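Local atomic coordinates of endo-beta-1,2-glucanase (Talaromyces funiculosus, PDB entry 6IMV), a protein that cleaves internal beta-1,2-glucosidic linkages of beta-1,2-glucans as an endo-acting glycoside hydrolase of family GH162. Residues F33-V37 with M398-R402; F387-L391 with N441-G445. All coordinates share one frame. Numbering follows the deposited sequence.

How the contacts relate
Two helix pairs share one apolar core here, an example of how neighbouring helices are joined by side chains placed between several partners at once. Contact 1 and contact 2 have centres 11 Å apart and touch directly: Ile34 CG2 lies 3.5 Å from Ile443 CG2, and Met398 CE lies 3.6 Å from Val390 CG2. Their segments alternate along the chain, and helices 387-392 and 394-405 are consecutive, so each contact brings in one of them. Contact 2 is nearer the sugars: the side chain of Phe387 is about 10 Å from a bound alpha-D-glucopyranose, and helix 433-443, whose last turn it uses, carries the pocket residue Asp434 at its other end.

Contact 1: F33-V37 with M398-R402; sequences FINDV and MAWWR
Two continuous alpha-helical segments, 33-37 and 398-402, cross with their axes 11.6 Å apart at closest approach and a signed angle of 52°. The CA atoms of Ile34 and Met398 set the register at 7.4 Å. So wide a spacing is filled by large side chains, and their rotamers decide the fit. Phe33 (chi1 t, chi2 80°) aims its ring at the other helix: CD2 is 3.8 Å from Met398 CB, CE2 3.7 Å from Trp401 CE3, and CZ 3.8 Å from Arg402 CB. Trp401 (t, chi2 97°) tilts its six-membered ring at 76° to that of Phe33, centroids 5.8 Å apart, an oblique pair. Val37, t, sets CG2 over the face of the six-membered ring of Trp401, 4.1 Å from its centroid, a CH-pi contact. Met398 (m, m, chi3 103°, off the wells) folds between the helices; SD sits 5.2 Å from the Phe33 ring centroid at the ring edge, while CG meets CG1 of Ile34 (m, t) at 3.5 Å. Arg402 contributes its aliphatic base, its NE hydrogen-bonded to Tyr21 O. Helices 30-41 and 394-405, distant in sequence, are thus joined by a buried aromatic-aliphatic interface with a Met-aromatic contact, within this family's (alpha/alpha)6 fold.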
ATOM      1  N   PHE A  33      21.416   7.253   1.583  1.00 15.66           N
ATOM      2  CA  PHE A  33      20.472   7.658   0.542  1.00 15.19           C
ATOM      3  C   PHE A  33      19.046   7.641   1.110  1.00 13.97           C
ATOM      4  O   PHE A  33      18.296   8.576   0.925  1.00 13.67           O
ATOM      5  CB  PHE A  33      20.598   6.754  -0.686  1.00 15.32           C
ATOM      6  CG  PHE A  33      19.753   7.197  -1.857  1.00 15.22           C
ATOM      7  CD1 PHE A  33      20.173   8.224  -2.690  1.00 15.39           C
ATOM      8  CD2 PHE A  33      18.535   6.596  -2.115  1.00 15.46           C
ATOM      9  CE1 PHE A  33      19.393   8.632  -3.761  1.00 15.85           C
ATOM     10  CE2 PHE A  33      17.747   7.011  -3.180  1.00 15.63           C
ATOM     11  CZ  PHE A  33      18.173   8.033  -3.999  1.00 15.90           C
ATOM     12  N   ILE A  34      18.708   6.574   1.838  1.00 13.72           N
ATOM     13  CA  ILE A  34      17.354   6.408   2.386  1.00 13.53           C
ATOM     14  C   ILE A  34      17.037   7.549   3.364  1.00 13.56           C
ATOM     15  O   ILE A  34      15.896   8.003   3.447  1.00 12.80           O
ATOM     16  CB  ILE A  34      17.210   5.013   3.017  1.00 13.09           C
ATOM     17  CG1 ILE A  34      17.017   3.954   1.932  1.00 13.00           C
ATOM     18  CG2 ILE A  34      16.098   4.982   4.050  1.00 13.22           C
ATOM     19  CD1 ILE A  34      17.216   2.537   2.400  1.00 13.20           C
ATOM     20  N   ASN A  35      18.058   8.009   4.097  1.00 13.67           N
ATOM     21  CA  ASN A  35      17.919   9.117   5.038  1.00 14.07           C
ATOM     22  C   ASN A  35      17.466  10.385   4.300  1.00 14.34           C
ATOM     23  O   ASN A  35      16.661  11.171   4.824  1.00 14.57           O
ATOM     24  CB  ASN A  35      19.240   9.322   5.783  1.00 14.81           C
ATOM     25  CG  ASN A  35      19.159  10.329   6.898  1.00 14.49           C
ATOM     26  OD1 ASN A  35      18.387  10.146   7.833  1.00 15.01           O
ATOM     27  ND2 ASN A  35      19.974  11.363   6.810  1.00 15.11           N
ATOM     28  N   ASP A  36      17.991  10.594   3.087  1.00 14.54           N
ATOM     29  CA  ASP A  36      17.594  11.735   2.259  1.00 15.16           C
ATOM     30  C   ASP A  36      16.158  11.537   1.752  1.00 14.48           C
ATOM     31  O   ASP A  36      15.358  12.477   1.780  1.00 14.73           O
ATOM     32  CB  ASP A  36      18.583  11.961   1.118  1.00 16.16           C
ATOM     33  CG  ASP A  36      19.896  12.557   1.602  1.00 16.80           C
ATOM     34  OD1 ASP A  36      19.948  12.968   2.774  1.00 17.65           O
ATOM     35  OD2 ASP A  36      20.851  12.602   0.815  1.00 17.09           O
ATOM     36  N   VAL A  37      15.856  10.310   1.314  1.00 14.27           N
ATOM     37  CA  VAL A  37      14.544   9.946   0.790  1.00 13.93           C
ATOM     38  C   VAL A  37      13.459  10.263   1.830  1.00 13.74           C
ATOM     39  O   VAL A  37      12.470  10.933   1.517  1.00 13.73           O
ATOM     40  CB  VAL A  37      14.489   8.472   0.358  1.00 13.51           C
ATOM     41  CG1 VAL A  37      13.054   8.024   0.094  1.00 13.32           C
ATOM     42  CG2 VAL A  37      15.367   8.214  -0.848  1.00 13.34           C
ATOM     43  N   MET A 398      16.462   1.037  -3.843  1.00 13.49           N
ATOM     44  CA  MET A 398      16.747   2.474  -3.901  1.00 13.79           C
ATOM     45  C   MET A 398      17.495   2.849  -5.190  1.00 13.38           C
ATOM     46  O   MET A 398      17.357   3.977  -5.658  1.00 14.13           O
ATOM     47  CB  MET A 398      17.553   2.917  -2.682  1.00 14.49           C
ATOM     48  CG  MET A 398      16.714   3.010  -1.425  1.00 15.08           C
ATOM     49  SD  MET A 398      15.351   4.183  -1.616  1.00 17.06           S
ATOM     50  CE  MET A 398      13.999   3.037  -1.871  1.00 14.44           C
ATOM     51  N   ALA A 399      18.266   1.919  -5.765  1.00 12.93           N
ATOM     52  CA  ALA A 399      18.906   2.162  -7.065  1.00 12.46           C
ATOM     53  C   ALA A 399      17.823   2.363  -8.138  1.00 12.48           C
ATOM     54  O   ALA A 399      17.912   3.301  -8.954  1.00 12.22           O
ATOM     55  CB  ALA A 399      19.849   1.040  -7.432  1.00 12.39           C
ATOM     56  N   TRP A 400      16.803   1.499  -8.123  1.00 11.91           N
ATOM     57  CA  TRP A 400      15.704   1.592  -9.074  1.00 12.09           C
ATOM     58  C   TRP A 400      14.897   2.870  -8.836  1.00 12.21           C
ATOM     59  O   TRP A 400      14.541   3.578  -9.782  1.00 12.25           O
ATOM     60  CB  TRP A 400      14.831   0.340  -9.018  1.00 11.93           C
ATOM     61  CG  TRP A 400      15.433  -0.798  -9.776  1.00 11.46           C
ATOM     62  CD1 TRP A 400      16.160  -1.836  -9.268  1.00 11.18           C
ATOM     63  CD2 TRP A 400      15.372  -1.010 -11.195  1.00 11.15           C
ATOM     64  NE1 TRP A 400      16.560  -2.665 -10.272  1.00 10.69           N
ATOM     65  CE2 TRP A 400      16.095  -2.188 -11.463  1.00 10.81           C
ATOM     66  CE3 TRP A 400      14.803  -0.310 -12.262  1.00 11.30           C
ATOM     67  CZ2 TRP A 400      16.232  -2.695 -12.752  1.00 11.11           C
ATOM     68  CZ3 TRP A 400      14.948  -0.804 -13.539  1.00 11.16           C
ATOM     69  CH2 TRP A 400      15.652  -1.982 -13.778  1.00 11.14           C
ATOM     70  N   TRP A 401      14.636   3.169  -7.558  1.00 12.57           N
ATOM     71  CA  TRP A 401      13.965   4.386  -7.131  1.00 12.25           C
ATOM     72  C   TRP A 401      14.704   5.621  -7.678  1.00 12.37           C
ATOM     73  O   TRP A 401      14.094   6.500  -8.288  1.00 12.37           O
ATOM     74  CB  TRP A 401      13.868   4.415  -5.601  1.00 12.23           C
ATOM     75  CG  TRP A 401      12.973   5.480  -5.048  1.00 12.63           C
ATOM     76  CD1 TRP A 401      11.668   5.341  -4.668  1.00 12.65           C
ATOM     77  CD2 TRP A 401      13.331   6.845  -4.757  1.00 12.82           C
ATOM     78  NE1 TRP A 401      11.197   6.520  -4.156  1.00 13.00           N
ATOM     79  CE2 TRP A 401      12.188   7.463  -4.209  1.00 12.70           C
ATOM     80  CE3 TRP A 401      14.493   7.608  -4.918  1.00 12.79           C
ATOM     81  CZ2 TRP A 401      12.180   8.805  -3.832  1.00 13.17           C
ATOM     82  CZ3 TRP A 401      14.485   8.930  -4.531  1.00 13.03           C
ATOM     83  CH2 TRP A 401      13.344   9.521  -3.997  1.00 13.07           C
ATOM     84  N   ARG A 402      16.020   5.670  -7.454  1.00 12.73           N
ATOM     85  CA  ARG A 402      16.874   6.769  -7.886  1.00 12.76           C
ATOM     86  C   ARG A 402      16.765   6.941  -9.407  1.00 12.79           C
ATOM     87  O   ARG A 402      16.571   8.061  -9.905  1.00 12.34           O
ATOM     88  CB  ARG A 402      18.331   6.521  -7.476  1.00 13.07           C
ATOM     89  CG  ARG A 402      19.314   7.540  -8.038  1.00 13.04           C
ATOM     90  CD  ARG A 402      20.761   7.263  -7.674  1.00 13.35           C
ATOM     91  NE  ARG A 402      21.679   8.044  -8.492  1.00 13.16           N
ATOM     92  CZ  ARG A 402      21.904   7.850  -9.790  1.00 13.72           C
ATOM     93  NH1 ARG A 402      21.428   6.778 -10.398  1.00 13.35           N
ATOM     94  NH2 ARG A 402      22.587   8.754 -10.483  1.00 14.52           N
TER

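Contact 2: F387-L391 with N441-G445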
ATOM      1  N   PHE A 387       8.781  -0.925  -4.026  1.00 11.59           N
ATOM      2  CA  PHE A 387       8.540  -1.195  -2.595  1.00 12.03           C
ATOM      3  C   PHE A 387       8.771  -2.676  -2.273  1.00 11.69           C
ATOM      4  O   PHE A 387       9.410  -2.966  -1.266  1.00 11.80           O
ATOM      5  CB  PHE A 387       7.200  -0.626  -2.108  1.00 11.73           C
ATOM      6  CG  PHE A 387       5.995  -1.515  -2.230  1.00 12.08           C
ATOM      7  CD1 PHE A 387       5.808  -2.585  -1.370  1.00 12.41           C
ATOM      8  CD2 PHE A 387       5.013  -1.247  -3.173  1.00 12.28           C
ATOM      9  CE1 PHE A 387       4.687  -3.392  -1.478  1.00 12.34           C
ATOM     10  CE2 PHE A 387       3.896  -2.058  -3.283  1.00 12.45           C
ATOM     11  CZ  PHE A 387       3.726  -3.121  -2.426  1.00 12.65           C
ATOM     12  N   PRO A 388       8.334  -3.663  -3.091  1.00 11.67           N
ATOM     13  CA  PRO A 388       8.557  -5.071  -2.757  1.00 11.62           C
ATOM     14  C   PRO A 388      10.043  -5.458  -2.846  1.00 11.58           C
ATOM     15  O   PRO A 388      10.496  -6.327  -2.109  1.00 11.08           O
ATOM     16  CB  PRO A 388       7.741  -5.870  -3.794  1.00 11.76           C
ATOM     17  CG  PRO A 388       6.883  -4.840  -4.497  1.00 12.04           C
ATOM     18  CD  PRO A 388       7.601  -3.516  -4.355  1.00 11.75           C
ATOM     19  N   THR A 389      10.780  -4.800  -3.749  1.00 11.53           N
ATOM     20  CA  THR A 389      12.211  -5.006  -3.898  1.00 11.41           C
ATOM     21  C   THR A 389      12.927  -4.535  -2.621  1.00 11.57           C
ATOM     22  O   THR A 389      13.843  -5.205  -2.129  1.00 11.22           O
ATOM     23  CB  THR A 389      12.746  -4.282  -5.138  1.00 11.38           C
ATOM     24  OG1 THR A 389      11.813  -4.424  -6.210  1.00 11.88           O
ATOM     25  CG2 THR A 389      14.104  -4.794  -5.558  1.00 11.36           C
ATOM     26  N   VAL A 390      12.485  -3.392  -2.086  1.00 11.26           N
ATOM     27  CA  VAL A 390      13.099  -2.769  -0.917  1.00 11.52           C
ATOM     28  C   VAL A 390      13.079  -3.747   0.271  1.00 12.07           C
ATOM     29  O   VAL A 390      14.034  -3.785   1.048  1.00 11.12           O
ATOM     30  CB  VAL A 390      12.413  -1.434  -0.565  1.00 11.30           C
ATOM     31  CG1 VAL A 390      12.763  -0.970   0.845  1.00 11.39           C
ATOM     32  CG2 VAL A 390      12.748  -0.358  -1.586  1.00 11.23           C
ATOM     33  N   LEU A 391      12.001  -4.532   0.404  1.00 12.56           N
ATOM     34  CA  LEU A 391      11.854  -5.481   1.519  1.00 13.08           C
ATOM     35  C   LEU A 391      12.968  -6.538   1.499  1.00 13.38           C
ATOM     36  O   LEU A 391      13.355  -7.022   2.563  1.00 13.29           O
ATOM     37  CB  LEU A 391      10.469  -6.129   1.459  1.00 13.68           C
ATOM     38  CG  LEU A 391       9.293  -5.184   1.727  1.00 14.01           C
ATOM     39  CD1 LEU A 391       7.963  -5.886   1.532  1.00 13.93           C
ATOM     40  CD2 LEU A 391       9.380  -4.588   3.128  1.00 14.39           C
ATOM     41  N   ASN A 441       6.774   2.875   3.771  1.00 11.10           N
ATOM     42  CA  ASN A 441       6.393   1.780   4.673  1.00 11.35           C
ATOM     43  C   ASN A 441       7.290   0.556   4.437  1.00 11.30           C
ATOM     44  O   ASN A 441       7.616  -0.158   5.382  1.00 11.65           O
ATOM     45  CB  ASN A 441       4.896   1.472   4.587  1.00 11.49           C
ATOM     46  CG  ASN A 441       4.094   2.348   5.522  1.00 11.63           C
ATOM     47  OD1 ASN A 441       4.386   2.395   6.718  1.00 12.56           O
ATOM     48  ND2 ASN A 441       3.100   3.051   4.996  1.00 11.25           N
ATOM     49  N   ALA A 442       7.728   0.336   3.192  1.00 11.42           N
ATOM     50  CA  ALA A 442       8.680  -0.741   2.890  1.00 11.35           C
ATOM     51  C   ALA A 442      10.064  -0.440   3.504  1.00 11.54           C
ATOM     52  O   ALA A 442      10.708  -1.327   4.048  1.00 11.12           O
ATOM     53  CB  ALA A 442       8.750  -0.965   1.403  1.00 10.93           C
ATOM     54  N   ILE A 443      10.516   0.814   3.413  1.00 11.94           N
ATOM     55  CA  ILE A 443      11.789   1.248   4.013  1.00 12.30           C
ATOM     56  C   ILE A 443      11.767   0.991   5.530  1.00 13.06           C
ATOM     57  O   ILE A 443      12.778   0.611   6.087  1.00 12.81           O
ATOM     58  CB  ILE A 443      12.076   2.727   3.679  1.00 12.51           C
ATOM     59  CG1 ILE A 443      12.520   2.896   2.224  1.00 12.08           C
ATOM     60  CG2 ILE A 443      13.070   3.341   4.659  1.00 12.81           C
ATOM     61  CD1 ILE A 443      12.474   4.324   1.716  1.00 12.26           C
ATOM     62  N   LEU A 444      10.606   1.165   6.175  1.00 13.59           N
ATOM     63  CA  LEU A 444      10.445   0.977   7.641  1.00 14.52           C
ATOM     64  C   LEU A 444      10.250  -0.503   8.009  1.00 14.49           C
ATOM     65  O   LEU A 444      10.113  -0.828   9.186  1.00 15.03           O
ATOM     66  CB  LEU A 444       9.247   1.807   8.117  1.00 15.07           C
ATOM     67  CG  LEU A 444       9.418   3.318   7.990  1.00 15.74           C
ATOM     68  CD1 LEU A 444       8.129   4.032   8.345  1.00 16.31           C
ATOM     69  CD2 LEU A 444      10.561   3.808   8.872  1.00 16.69           C
ATOM     70  N   GLY A 445      10.217  -1.383   7.004  1.00 13.93           N
ATOM     71  CA  GLY A 445      10.196  -2.824   7.186  1.00 13.69           C
ATOM     72  C   GLY A 445       8.785  -3.388   7.302  1.00 13.94           C
ATOM     73  O   GLY A 445       8.615  -4.500   7.788  1.00 14.50           O
TER
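Contact 2 is a close helix-to-helix fit inside the (alpha/alpha)6-barrel fold, where the short helix 387-392 meets the C-terminal turn of helix 433-443. It illustrates a general rule: a small residue at the point of closest CA approach lets two backbones come together. The CA atoms of Phe387 and Ala442 are only 5.5 Å apart, and the methyl of Ala442 fits against the first turn of the other helix, CB lying 3.4 Å from Phe387 O and 3.9 Å from Phe387 CB. With chi1 p, the Phe387 ring presents its edge to that methyl, while on the side of the loops it touches Leu310. Val390 and Leu391 also pack against Ala442, with CG1 of Val390 and CD2 of Leu391 each 4.1 Å from Ala442 CB. Although the CA-to-CB bond of Ile443 points away from this partner, its CG1 still reaches Val390 CG1 at 4.1 Å, and the side chain also packs on Ile34 and Val37 of helix 30-41, linking the two helix pairs. The helix closes in a Schellman motif, for which Gly445 adopts a positive phi of 89°. Gly445 N donates a hydrogen bond to Ala442 O, 3.0 Å, and the same carbonyl oxygen of Ala442 lies 3.6 Å from Leu391 CD2.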